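Cytomegalovirus protein US2 (PDB 1IM3) binds newly made MHC class I heavy chains in the endoplasmic reticulum and redirects them to the cytosol for proteasomal destruction, hiding infected cells from cytotoxic T lymphocytes. Local coordinates at residues L76-V81 with I87-V92. Residues are numbered along the deposited sequence; the frame is centred on the assembly and turned at random.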
loop_
_atom_site.group_PDB
_atom_site.type_symbol
_atom_site.label_atom_id
_atom_site.label_comp_id
_atom_site.label_asym_id
_atom_site.label_seq_id
_atom_site.Cartn_x
_atom_site.Cartn_y
_atom_site.Cartn_z
ATOM N N LEU D 76 24.928 7.141 11.465
ATOM C CA LEU D 76 23.549 7.563 11.699
ATOM C C LEU D 76 23.060 8.198 10.401
ATOM O O LEU D 76 23.625 9.195 9.946
ATOM C CB LEU D 76 23.454 8.607 12.829
ATOM C CG LEU D 76 22.055 9.241 13.030
ATOM C CD1 LEU D 76 21.075 8.172 13.470
ATOM C CD2 LEU D 76 22.104 10.338 14.067
ATOM N N ALA D 77 22.045 7.605 9.784
ATOM C CA ALA D 77 21.466 8.172 8.568
ATOM C C ALA D 77 20.194 8.854 9.053
ATOM O O ALA D 77 19.252 8.201 9.486
ATOM C CB ALA D 77 21.126 7.094 7.562
ATOM N N LEU D 78 20.176 10.171 8.976
ATOM C CA LEU D 78 19.045 10.932 9.460
ATOM C C LEU D 78 18.213 11.545 8.353
ATOM O O LEU D 78 18.637 12.502 7.705
ATOM C CB LEU D 78 19.555 12.024 10.399
ATOM C CG LEU D 78 18.530 12.827 11.193
ATOM C CD1 LEU D 78 17.606 11.883 11.955
ATOM C CD2 LEU D 78 19.276 13.758 12.164
ATOM N N ARG D 79 17.030 10.986 8.121
ATOM C CA ARG D 79 16.132 11.516 7.107
ATOM C C ARG D 79 15.211 12.503 7.807
ATOM O O ARG D 79 14.628 12.200 8.836
ATOM C CB ARG D 79 15.309 10.396 6.454
ATOM C CG ARG D 79 14.222 10.886 5.484
ATOM C CD ARG D 79 13.469 9.738 4.791
ATOM N NE ARG D 79 12.370 10.242 3.968
ATOM C CZ ARG D 79 11.122 10.412 4.400
ATOM N NH1 ARG D 79 10.776 10.113 5.659
ATOM N NH2 ARG D 79 10.218 10.897 3.574
ATOM N N LEU D 80 15.103 13.700 7.261
ATOM C CA LEU D 80 14.249 14.702 7.870
ATOM C C LEU D 80 13.340 15.273 6.811
ATOM O O LEU D 80 13.738 15.390 5.657
ATOM C CB LEU D 80 15.088 15.848 8.447
ATOM C CG LEU D 80 16.081 15.551 9.562
ATOM C CD1 LEU D 80 16.861 16.811 9.879
ATOM C CD2 LEU D 80 15.341 15.057 10.808
ATOM N N VAL D 81 12.100 15.576 7.168
ATOM C CA VAL D 81 11.259 16.232 6.192
ATOM C C VAL D 81 10.725 17.452 6.926
ATOM O O VAL D 81 10.067 17.360 7.960
ATOM C CB VAL D 81 10.164 15.301 5.570
ATOM C CG1 VAL D 81 10.148 13.962 6.241
ATOM C CG2 VAL D 81 8.829 15.988 5.554
ATOM N N ILE D 87 15.503 15.976 3.396
ATOM C CA ILE D 87 16.949 16.144 3.407
ATOM C C ILE D 87 17.512 15.021 4.249
ATOM O O ILE D 87 16.901 14.633 5.248
ATOM C CB ILE D 87 17.407 17.487 4.031
ATOM C CG1 ILE D 87 17.008 17.557 5.494
ATOM C CG2 ILE D 87 16.803 18.648 3.270
ATOM C CD1 ILE D 87 17.524 18.783 6.178
ATOM N N TRP D 88 18.650 14.487 3.825
ATOM C CA TRP D 88 19.312 13.443 4.570
ATOM C C TRP D 88 20.585 14.003 5.186
ATOM O O TRP D 88 21.309 14.753 4.533
ATOM C CB TRP D 88 19.684 12.280 3.655
ATOM C CG TRP D 88 18.531 11.455 3.198
ATOM C CD1 TRP D 88 17.641 11.759 2.206
ATOM C CD2 TRP D 88 18.175 10.154 3.670
ATOM N NE1 TRP D 88 16.760 10.722 2.025
ATOM C CE2 TRP D 88 17.067 9.723 2.912
ATOM C CE3 TRP D 88 18.694 9.303 4.660
ATOM C CZ2 TRP D 88 16.465 8.472 3.101
ATOM C CZ3 TRP D 88 18.098 8.054 4.845
ATOM C CH2 TRP D 88 16.991 7.655 4.066
ATOM N N LEU D 89 20.841 13.655 6.442
ATOM C CA LEU D 89 22.071 14.046 7.110
ATOM C C LEU D 89 22.775 12.731 7.404
ATOM O O LEU D 89 22.141 11.694 7.489
ATOM C CB LEU D 89 21.797 14.779 8.433
ATOM C CG LEU D 89 21.440 16.264 8.386
ATOM C CD1 LEU D 89 20.194 16.467 7.568
ATOM C CD2 LEU D 89 21.218 16.775 9.791
ATOM N N ARG D 90 24.090 12.772 7.546
ATOM C CA ARG D 90 24.849 11.578 7.873
ATOM C C ARG D 90 25.745 11.958 9.058
ATOM O O ARG D 90 26.357 13.007 9.025
ATOM C CB ARG D 90 25.652 11.155 6.642
ATOM C CG ARG D 90 26.209 9.745 6.701
ATOM C CD ARG D 90 26.528 9.219 5.300
ATOM N NE ARG D 90 27.518 8.141 5.335
ATOM C CZ ARG D 90 28.824 8.317 5.550
ATOM N NH1 ARG D 90 29.324 9.534 5.749
ATOM N NH2 ARG D 90 29.637 7.266 5.567
ATOM N N CYS D 91 25.784 11.141 10.117
ATOM C CA CYS D 91 26.615 11.430 11.288
ATOM C C CYS D 91 27.483 10.209 11.612
ATOM O O CYS D 91 26.961 9.104 11.770
ATOM C CB CYS D 91 25.760 11.778 12.534
ATOM S SG CYS D 91 26.846 12.145 13.958
ATOM N N VAL D 92 28.798 10.417 11.703
ATOM C CA VAL D 92 29.732 9.351 12.043
ATOM C C VAL D 92 30.053 9.465 13.532
ATOM O O VAL D 92 30.496 10.514 14.000
ATOM C CB VAL D 92 31.048 9.482 11.258
ATOM C CG1 VAL D 92 31.946 8.296 11.548
ATOM C CG2 VAL D 92 30.752 9.577 9.772
#
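Reciprocal backbone N-H...O bonds at L76–C91, L78–L89 and L80–I87 join strands 76-81 and 87-91 in antiparallel register, axes approaching to 4.6 Å. All are nearly straight, at least 158° at the hydrogen; the non-hydrogen-bonded pairs A77–R90 and R79–W88 alternate with them. On the face of the latter pairs, R79 runs across the W88 indole. Its CB sits over the six-membered ring, 3.8 Å from the centroid and 1° off the normal, a CH-pi contact. With CG anti to the backbone N (chi1 173°), the extended chain carries CG to the CE2–CZ2 rim and CD just past it, 3.7 Å from W88 CZ2. The guanidinium passes to D33 in a salt bridge and to the backbone of another protein's chain, which also packs on W88. A77 CB meets the ring edge, 4.2 Å from CZ3. Side chains meeting across the other face are apolar: L76 CB lies 3.9 Å from C91 CB, and L80 CD1 4.1 Å from L89 CD1. There L78 and L89 pack on W62 of the facing sheet, and a C91–C10 disulfide links the sheets. This is a beta hairpin of the immunoglobulin-like US2 lumenal sandwich, its second strand outermost within this chain.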